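Local coordinates for protein Beta/alpha-amylase (Paenibacillus polymyxa, PDB 3VOC) that hydrolyses alpha-1,4-glucosidic bonds of starch, its family 14 beta-amylase barrel domain removing successive maltose units from the non-reducing chain ends, at residues K131-D134 / E135-S139; A262-H265 / K266-S270. One frame throughout, in Å; residues are numbered along the deposited sequence.

Contact 1 of 2, residues K131-D134 / E135-S139. With CA (calcium ion), chain B.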
loop_
_atom_site.group_PDB
_atom_site.type_symbol
_atom_site.label_atom_id
_atom_site.label_comp_id
_atom_site.label_asym_id
_atom_site.label_seq_id
_atom_site.Cartn_x
_atom_site.Cartn_y
_atom_site.Cartn_z
ATOM N N LYS A 131 -3.455 18.278 -1.288
ATOM C CA LYS A 131 -3.020 19.441 -0.511
ATOM C C LYS A 131 -2.603 18.998 0.882
ATOM O O LYS A 131 -1.536 19.370 1.352
ATOM C CB LYS A 131 -4.141 20.496 -0.417
ATOM C CG LYS A 131 -3.719 21.765 0.325
ATOM C CD LYS A 131 -4.830 22.814 0.377
ATOM C CE LYS A 131 -4.317 24.083 1.055
ATOM N NZ LYS A 131 -5.442 24.951 1.495
ATOM N N GLN A 132 -3.455 18.217 1.546
ATOM C CA GLN A 132 -3.119 17.697 2.880
ATOM C C GLN A 132 -1.807 16.900 2.905
ATOM O O GLN A 132 -0.996 17.087 3.809
ATOM C CB GLN A 132 -4.269 16.880 3.476
ATOM C CG GLN A 132 -5.479 17.724 3.919
ATOM C CD GLN A 132 -5.150 18.759 4.994
ATOM O OE1 GLN A 132 -4.298 18.540 5.863
ATOM N NE2 GLN A 132 -5.847 19.890 4.946
ATOM N N TYR A 133 -1.579 16.035 1.914
ATOM C CA TYR A 133 -0.349 15.234 1.910
ATOM C C TYR A 133 0.860 16.124 1.644
ATOM O O TYR A 133 1.921 15.925 2.215
ATOM C CB TYR A 133 -0.400 14.121 0.858
ATOM C CG TYR A 133 -1.342 12.937 1.146
ATOM C CD1 TYR A 133 -2.466 13.066 1.974
ATOM C CD2 TYR A 133 -1.130 11.709 0.530
ATOM C CE1 TYR A 133 -3.322 11.975 2.197
ATOM C CE2 TYR A 133 -1.982 10.617 0.747
ATOM C CZ TYR A 133 -3.081 10.768 1.568
ATOM O OH TYR A 133 -3.927 9.703 1.759
ATOM N N ASP A 134 0.684 17.097 0.756
ATOM C CA ASP A 134 1.738 18.083 0.455
ATOM C C ASP A 134 2.174 18.813 1.738
ATOM O O ASP A 134 3.374 18.920 2.013
ATOM C CB ASP A 134 1.236 19.056 -0.631
ATOM C CG ASP A 134 2.325 19.992 -1.166
ATOM O OD1 ASP A 134 3.529 19.700 -1.043
ATOM O OD2 ASP A 134 1.949 21.027 -1.742
ATOM N N GLU A 135 1.213 19.298 2.531
ATOM C CA GLU A 135 1.537 19.945 3.812
ATOM C C GLU A 135 2.252 18.999 4.778
ATOM O O GLU A 135 3.174 19.409 5.485
ATOM C CB GLU A 135 0.276 20.462 4.512
ATOM C CG GLU A 135 -0.505 21.523 3.729
ATOM C CD GLU A 135 -1.870 21.790 4.340
ATOM O OE1 GLU A 135 -2.477 20.858 4.927
ATOM O OE2 GLU A 135 -2.347 22.935 4.227
ATOM N N LEU A 136 1.798 17.744 4.829
ATOM C CA LEU A 136 2.382 16.767 5.757
ATOM C C LEU A 136 3.819 16.404 5.340
ATOM O O LEU A 136 4.722 16.274 6.189
ATOM C CB LEU A 136 1.493 15.513 5.827
ATOM C CG LEU A 136 2.026 14.320 6.634
ATOM C CD1 LEU A 136 2.123 14.701 8.104
ATOM C CD2 LEU A 136 1.127 13.112 6.451
ATOM N N TYR A 137 4.041 16.246 4.036
ATOM C CA TYR A 137 5.383 15.908 3.537
ATOM C C TYR A 137 6.334 17.081 3.784
ATOM O O TYR A 137 7.503 16.892 4.149
ATOM C CB TYR A 137 5.355 15.563 2.043
ATOM C CG TYR A 137 4.539 14.327 1.626
ATOM C CD1 TYR A 137 4.098 13.391 2.554
ATOM C CD2 TYR A 137 4.244 14.101 0.281
ATOM C CE1 TYR A 137 3.363 12.251 2.140
ATOM C CE2 TYR A 137 3.520 12.976 -0.143
ATOM C CZ TYR A 137 3.085 12.065 0.788
ATOM O OH TYR A 137 2.378 10.968 0.365
ATOM N N ALA A 138 5.828 18.291 3.573
ATOM C CA ALA A 138 6.587 19.514 3.833
ATOM C C ALA A 138 6.992 19.576 5.292
ATOM O O ALA A 138 8.150 19.849 5.620
ATOM C CB ALA A 138 5.746 20.763 3.447
ATOM N N SER A 139 6.033 19.318 6.178
ATOM C CA SER A 139 6.324 19.340 7.589
ATOM C C SER A 139 7.347 18.271 7.967
ATOM O O SER A 139 8.248 18.545 8.765
ATOM C CB SER A 139 5.062 19.177 8.432
ATOM O OG SER A 139 5.388 19.417 9.784
HETATM CA CA CA B . -2.684 19.842 6.922
HETATM O O HOH W 1 -1.195 18.121 6.373
#
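Lys131 and Glu135 open a run of i to i+4 backbone hydrogen bonds within the helix of residues 127-144. Glu135 N donates to Lys131 O at 3.0 Å. Leu136, Tyr137 and Ala138 follow in the same way on Gln132, Tyr133 and Asp134. Residues 131-134 and 135-139 are therefore successive parts of one regular alpha-helix.

Gln132 and Glu135, three residues apart, turn their ends to the same calcium ion. Gln132 OE1 binds the calcium at 2.3 Å and Glu135 OE1 binds it at 2.2 Å. The amide and carboxylate planes stand nearly perpendicular, 84° apart. The Gln132 chain folds back at chi2 (-60°), which brings its amide round to the metal, whereas the Glu135 chain runs extended beyond CG. A water also binds the calcium and donates to Gln132 O at 2.8 Å. Glu48, Asp52 and Asn53 complete the site.

Glu135 OE2 faces the Lys131 side chain, but Lys131 NZ stays 4.6 Å away, too far for a salt bridge. On the buried side, Tyr133 and Tyr137 run alongside each other in the same direction. Tyr133 O sits over one face of the Tyr137 ring, 3.1 Å above its plane and nearer the ring's margin than its centre.

The two metal-bound oxygens, Gln132 OE1 and Glu135 OE1, are 3.1 Å apart and are held together by the cation they share. The calcium thus ties this helix to Glu48, Asp52 and Asn53, and its charge probably favours an ionised Glu135.

Contact 2 of 2, residues A262-H265 / K266-S270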
loop_
_atom_site.group_PDB
_atom_site.type_symbol
_atom_site.label_atom_id
_atom_site.label_comp_id
_atom_site.label_asym_id
_atom_site.label_seq_id
_atom_site.Cartn_x
_atom_site.Cartn_y
_atom_site.Cartn_z
ATOM N N ALA A 262 4.449 13.341 -6.830
ATOM C CA ALA A 262 4.949 14.663 -7.190
ATOM C C ALA A 262 5.121 15.508 -5.932
ATOM O O ALA A 262 6.114 16.225 -5.791
ATOM C CB ALA A 262 4.002 15.339 -8.201
ATOM N N ALA A 263 4.162 15.408 -5.002
ATOM C CA ALA A 263 4.286 16.112 -3.739
ATOM C C ALA A 263 5.482 15.603 -2.934
ATOM O O ALA A 263 6.172 16.391 -2.293
ATOM C CB ALA A 263 2.985 16.025 -2.907
ATOM N N ALA A 264 5.727 14.298 -2.957
ATOM C CA ALA A 264 6.861 13.753 -2.201
ATOM C C ALA A 264 8.171 14.230 -2.812
ATOM O O ALA A 264 9.089 14.669 -2.096
ATOM C CB ALA A 264 6.805 12.240 -2.162
ATOM N N HIS A 265 8.262 14.146 -4.136
ATOM C CA HIS A 265 9.463 14.599 -4.833
ATOM C C HIS A 265 9.731 16.064 -4.560
ATOM O O HIS A 265 10.864 16.456 -4.299
ATOM C CB HIS A 265 9.377 14.334 -6.335
ATOM C CG HIS A 265 9.780 12.945 -6.713
ATOM N ND1 HIS A 265 11.090 12.513 -6.664
ATOM C CD2 HIS A 265 9.051 11.893 -7.157
ATOM C CE1 HIS A 265 11.149 11.251 -7.048
ATOM N NE2 HIS A 265 9.926 10.849 -7.347
ATOM N N LYS A 266 8.676 16.864 -4.593
ATOM C CA LYS A 266 8.820 18.302 -4.421
ATOM C C LYS A 266 9.390 18.634 -3.046
ATOM O O LYS A 266 10.278 19.484 -2.923
ATOM C CB LYS A 266 7.479 19.000 -4.627
ATOM C CG LYS A 266 7.547 20.533 -4.488
ATOM C CD LYS A 266 6.160 21.152 -4.619
ATOM C CE LYS A 266 5.377 21.003 -3.324
ATOM N NZ LYS A 266 4.161 21.869 -3.284
ATOM N N ASN A 267 8.890 17.946 -2.025
ATOM C CA ASN A 267 9.314 18.183 -0.653
ATOM C C ASN A 267 10.596 17.473 -0.226
ATOM O O ASN A 267 11.285 17.931 0.686
ATOM C CB ASN A 267 8.165 17.838 0.292
ATOM C CG ASN A 267 7.046 18.874 0.227
ATOM O OD1 ASN A 267 7.251 20.018 0.596
ATOM N ND2 ASN A 267 5.885 18.484 -0.286
ATOM N N PHE A 268 10.913 16.355 -0.865
ATOM C CA PHE A 268 11.999 15.502 -0.368
ATOM C C PHE A 268 13.268 15.556 -1.189
ATOM O O PHE A 268 14.346 15.308 -0.650
ATOM C CB PHE A 268 11.568 14.026 -0.252
ATOM C CG PHE A 268 10.417 13.785 0.689
ATOM C CD1 PHE A 268 10.183 14.633 1.785
ATOM C CD2 PHE A 268 9.583 12.682 0.502
ATOM C CE1 PHE A 268 9.111 14.407 2.660
ATOM C CE2 PHE A 268 8.515 12.430 1.379
ATOM C CZ PHE A 268 8.273 13.289 2.454
ATOM N N ASP A 269 13.151 15.828 -2.488
ATOM C CA ASP A 269 14.304 15.653 -3.376
ATOM C C ASP A 269 15.453 16.598 -3.076
ATOM O O ASP A 269 16.603 16.219 -3.245
ATOM C CB ASP A 269 13.918 15.747 -4.854
ATOM C CG ASP A 269 13.213 14.492 -5.350
ATOM O OD1 ASP A 269 12.989 13.562 -4.551
ATOM O OD2 ASP A 269 12.844 14.458 -6.530
ATOM N N SER A 270 15.150 17.810 -2.628
ATOM C CA SER A 270 16.216 18.772 -2.291
ATOM C C SER A 270 16.602 18.759 -0.800
ATOM O O SER A 270 17.485 19.494 -0.381
ATOM C CB SER A 270 15.833 20.177 -2.752
ATOM O OG SER A 270 14.714 20.633 -2.020
#
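His265 meets Asp269 at the edge of its imidazole ring. His265 ND1 donates to Asp269 OD2 at 2.6 Å, in a moderately bent bond. The oxygen lies 15° out of the ring plane and accepts through its syn lone pair. Ring and carboxylate planes are 76° apart, so the acid stands steeply across the ring edge. This is a His-carboxylate hydrogen bond over one helical turn. The other ring nitrogen, NE2, bonds to Asp316 O, a carbonyl oxygen that can only accept. This is consistent with hydrogens on both nitrogens and a positively charged imidazole, which Asp269 would help favour. The two bonds would also hold the ring's rotation.

One side of the Phe268 ring, CD2 and CE2, meets the Ala264 methyl, with Phe268 CD2 3.9 Å from Ala264 CB. Phe268 N also donates to Ala264 O at 2.8 Å.

Asn267 grips one carbonyl twice. Its backbone N reaches Ala263 O at 3.1 Å, and its side-chain ND2 reaches Ala263 O at 2.9 Å. The two donors come from opposite faces of the carbonyl plane. With CG beside its own backbone N (chi1 -72°), the Asn267 amide folds back along the helix toward that carbonyl. The polar ends of Lys266 and Asn267 go to Asp134, ND2 of Asn267 to its OD1. Asp269 N donates to His265 O at 3.0 Å, continuing the i to i+4 pattern.

Ala264 and Phe268 pack inward on barrel strands 153-156 and 275-279. Ala263 and Asn267 touch Tyr137. One flank of the helix rests on the barrel strands and another on helix 127-144, which packs on the barrel beside it, while Lys266 and Asp269 are exposed.

Contacts 1 and 2 each lie within one helix, and these two helices pack against each other outside the parallel barrel. Their centres are about 10 Å apart. Asp134 of contact 1 joins them: its OD2 forms a 2.8 Å salt bridge with Lys266 NZ, and its OD1 probably accepts from Asn267 ND2. Ala138 CB packs on Asn267 OD1 beside these polar bonds. Both contacts are partly buried: Tyr133, Tyr137 and Phe268 are buried, whereas Lys131, Lys266 and Asp269 are exposed. Their chemistry differs with place: contact 1 carries ligands of a metal site, whereas contact 2 combines hydrogen bonds, including His265 with Asp269, with the packing of Phe268 on Ala264.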